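Local coordinates for putative adenosine kinase (PDB 3VAS), which probably phosphorylates adenosine at its 5'-hydroxyl to give AMP, as a ribokinase-like (pfkB-family) nucleoside kinase of the blood fluke Schistosoma mansoni, at residues A[226-231]-A[249-254]. Residues are numbered along the deposited sequence; the frame is centred on the assembly and turned at random.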
ATOM      1  N   GLU A 226     -12.790   0.471  11.279  1.00 21.65           N
ATOM      2  CA  GLU A 226     -12.648   0.185   9.850  1.00 23.13           C
ATOM      3  C   GLU A 226     -11.561  -0.857   9.559  1.00 23.79           C
ATOM      4  O   GLU A 226     -11.729  -1.708   8.679  1.00 19.58           O
ATOM      5  CB  GLU A 226     -12.366   1.465   9.052  1.00 23.18           C
ATOM      6  CG  GLU A 226     -13.523   2.476   8.999  1.00 28.48           C
ATOM      7  CD  GLU A 226     -13.419   3.554  10.071  1.00 30.90           C
ATOM      8  OE1 GLU A 226     -12.805   3.294  11.126  1.00 31.96           O
ATOM      9  OE2 GLU A 226     -13.941   4.667   9.854  1.00 33.19           O
ATOM     10  N   VAL A 227     -10.443  -0.783  10.281  1.00 22.74           N
ATOM     11  CA  VAL A 227      -9.362  -1.748  10.085  1.00 21.74           C
ATOM     12  C   VAL A 227      -9.839  -3.157  10.435  1.00 21.82           C
ATOM     13  O   VAL A 227      -9.625  -4.103   9.674  1.00 24.14           O
ATOM     14  CB  VAL A 227      -8.098  -1.401  10.914  1.00 21.32           C
ATOM     15  CG1 VAL A 227      -7.074  -2.542  10.837  1.00 17.87           C
ATOM     16  CG2 VAL A 227      -7.481  -0.082  10.439  1.00 16.45           C
ATOM     17  N   ASP A 228     -10.504  -3.292  11.576  1.00 22.45           N
ATOM     18  CA  ASP A 228     -10.968  -4.602  12.014  1.00 27.47           C
ATOM     19  C   ASP A 228     -12.069  -5.136  11.114  1.00 28.81           C
ATOM     20  O   ASP A 228     -12.168  -6.343  10.894  1.00 29.20           O
ATOM     21  CB  ASP A 228     -11.433  -4.567  13.471  1.00 31.75           C
ATOM     22  CG  ASP A 228     -10.276  -4.585  14.450  1.00 33.73           C
ATOM     23  OD1 ASP A 228      -9.137  -4.888  14.024  1.00 31.31           O
ATOM     24  OD2 ASP A 228     -10.509  -4.304  15.644  1.00 33.87           O
ATOM     25  N   GLU A 229     -12.903  -4.244  10.593  1.00 26.97           N
ATOM     26  CA  GLU A 229     -13.941  -4.686   9.677  1.00 27.82           C
ATOM     27  C   GLU A 229     -13.319  -5.212   8.384  1.00 26.66           C
ATOM     28  O   GLU A 229     -13.725  -6.257   7.875  1.00 20.43           O
ATOM     29  CB  GLU A 229     -14.953  -3.579   9.385  1.00 26.86           C
ATOM     30  CG  GLU A 229     -16.089  -4.053   8.492  1.00 33.14           C
ATOM     31  CD  GLU A 229     -17.286  -3.114   8.490  1.00 40.39           C
ATOM     32  OE1 GLU A 229     -17.093  -1.880   8.495  1.00 41.28           O
ATOM     33  OE2 GLU A 229     -18.427  -3.621   8.480  1.00 44.89           O
ATOM     34  N   MET A 230     -12.329  -4.489   7.863  1.00 21.68           N
ATOM     35  CA  MET A 230     -11.618  -4.918   6.662  1.00 20.42           C
ATOM     36  C   MET A 230     -10.913  -6.267   6.858  1.00 21.81           C
ATOM     37  O   MET A 230     -10.989  -7.141   5.996  1.00 22.78           O
ATOM     38  CB  MET A 230     -10.621  -3.850   6.206  1.00 17.36           C
ATOM     39  CG  MET A 230     -11.278  -2.577   5.679  1.00 23.87           C
ATOM     40  SD  MET A 230     -12.476  -2.899   4.369  1.00 31.26           S
ATOM     41  CE  MET A 230     -11.414  -3.555   3.104  1.00 20.78           C
ATOM     42  N   ILE A 231     -10.237  -6.429   7.992  1.00 19.94           N
ATOM     43  CA  ILE A 231      -9.583  -7.693   8.308  1.00 22.38           C
ATOM     44  C   ILE A 231     -10.577  -8.852   8.213  1.00 28.39           C
ATOM     45  O   ILE A 231     -10.233  -9.935   7.730  1.00 29.39           O
ATOM     46  CB  ILE A 231      -8.908  -7.658   9.699  1.00 18.34           C
ATOM     47  CG1 ILE A 231      -7.721  -6.688   9.686  1.00 17.34           C
ATOM     48  CG2 ILE A 231      -8.436  -9.039  10.110  1.00 19.28           C
ATOM     49  CD1 ILE A 231      -7.024  -6.549  11.023  1.00 17.42           C
ATOM     50  N   GLU A 249      -1.484  -2.218  20.854  1.00 31.32           N
ATOM     51  CA  GLU A 249      -1.784  -1.333  21.975  1.00 37.23           C
ATOM     52  C   GLU A 249      -3.271  -0.991  22.041  1.00 35.90           C
ATOM     53  O   GLU A 249      -3.890  -1.068  23.107  1.00 36.97           O
ATOM     54  CB  GLU A 249      -0.963  -0.046  21.898  1.00 43.27           C
ATOM     55  CG  GLU A 249      -1.345   0.959  22.979  1.00 52.07           C
ATOM     56  CD  GLU A 249      -0.527   2.232  22.930  1.00 58.55           C
ATOM     57  OE1 GLU A 249      -0.631   3.037  23.882  1.00 64.01           O
ATOM     58  OE2 GLU A 249       0.213   2.432  21.943  1.00 58.70           O
ATOM     59  N   VAL A 250      -3.835  -0.620  20.897  1.00 31.05           N
ATOM     60  CA  VAL A 250      -5.248  -0.265  20.816  1.00 36.03           C
ATOM     61  C   VAL A 250      -6.148  -1.433  21.237  1.00 34.89           C
ATOM     62  O   VAL A 250      -7.255  -1.226  21.730  1.00 33.92           O
ATOM     63  CB  VAL A 250      -5.619   0.238  19.399  1.00 37.63           C
ATOM     64  CG1 VAL A 250      -7.105   0.508  19.286  1.00 38.91           C
ATOM     65  CG2 VAL A 250      -4.836   1.494  19.076  1.00 39.91           C
ATOM     66  N   HIS A 251      -5.656  -2.659  21.076  1.00 33.00           N
ATOM     67  CA  HIS A 251      -6.446  -3.838  21.427  1.00 31.84           C
ATOM     68  C   HIS A 251      -6.119  -4.430  22.798  1.00 30.42           C
ATOM     69  O   HIS A 251      -6.612  -5.501  23.149  1.00 34.59           O
ATOM     70  CB  HIS A 251      -6.338  -4.911  20.338  1.00 29.28           C
ATOM     71  CG  HIS A 251      -7.006  -4.528  19.055  1.00 29.65           C
ATOM     72  ND1 HIS A 251      -6.430  -3.668  18.145  1.00 28.44           N
ATOM     73  CD2 HIS A 251      -8.210  -4.869  18.541  1.00 30.27           C
ATOM     74  CE1 HIS A 251      -7.246  -3.503  17.121  1.00 26.21           C
ATOM     75  NE2 HIS A 251      -8.333  -4.222  17.335  1.00 28.84           N
ATOM     76  N   GLY A 252      -5.299  -3.735  23.576  1.00 27.30           N
ATOM     77  CA  GLY A 252      -4.954  -4.213  24.905  1.00 28.85           C
ATOM     78  C   GLY A 252      -3.970  -5.374  24.933  1.00 41.07           C
ATOM     79  O   GLY A 252      -3.805  -6.025  25.965  1.00 42.11           O
ATOM     80  N   LEU A 253      -3.313  -5.638  23.806  1.00 38.87           N
ATOM     81  CA  LEU A 253      -2.280  -6.666  23.749  1.00 38.34           C
ATOM     82  C   LEU A 253      -0.977  -6.120  24.332  1.00 39.73           C
ATOM     83  O   LEU A 253      -0.059  -5.741  23.597  1.00 40.35           O
ATOM     84  CB  LEU A 253      -2.074  -7.138  22.310  1.00 34.05           C
ATOM     85  CG  LEU A 253      -3.363  -7.556  21.596  1.00 32.02           C
ATOM     86  CD1 LEU A 253      -3.090  -8.026  20.168  1.00 23.53           C
ATOM     87  CD2 LEU A 253      -4.087  -8.628  22.392  1.00 30.65           C
ATOM     88  N   LEU A 254      -0.910  -6.087  25.660  1.00 41.53           N
ATOM     89  CA  LEU A 254       0.187  -5.441  26.379  1.00 46.07           C
ATOM     90  C   LEU A 254       1.549  -6.119  26.201  1.00 49.59           C
ATOM     91  O   LEU A 254       2.530  -5.465  25.852  1.00 53.12           O
ATOM     92  CB  LEU A 254      -0.153  -5.327  27.868  1.00 47.94           C
TER
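Asp228 and His251 reach for each other from opposite directions and meet in a hydrogen bond, His251 NE2 to Asp228 OD2 at 2.8 Å. The N-H...O angle is 177°, and the oxygen lies almost exactly in the imidazole plane, so it sits at the ring edge. Asp228 accepts through the syn lone pair of OD2, the one on the side of OD1, while the carboxylate is turned 54° against the ring. OD1 stays farther from His251 NE2, at 3.5 Å, and accepts a hydrogen bond from the Tyr247 hydroxyl. At the other end of the ring, His251 ND1 is hydrogen-bonded to the carbonyl of Tyr247, and the two rings stack, with Tyr264 of helix 257-267 also against the imidazole. ND1 lies against a carbonyl oxygen, which can only accept, and NE2 donates to a carboxylate; both nitrogens therefore probably carry protons and the ring is probably an imidazolium, a state the aspartate charge would favour. With both nitrogens engaged and a face against Tyr247, the rotation of the imidazole is well defined. The CA atoms of Asp228 and His251 are 10.5 Å apart, and the two polar side chains alone bridge that distance, burying just 73 Å² in all. In the ribokinase-like fold the contact ties together two helices, 224-231 and 241-250, which precede and follow strand 236-240; the centre of the contact lies about 18 Å from the centre of the chain, at the surface. His251 is the first residue beyond helix 241-250 to leave helical angles, and a Schellman motif closes that end: Gly252, at positive phi, is its C-prime residue, with Gly252 N bonded to Glu249 O at 3.1 Å. In His251 itself CG is anti to the carbonyl carbon (chi1 -69°), which sends the imidazole from the helix terminus toward Asp228.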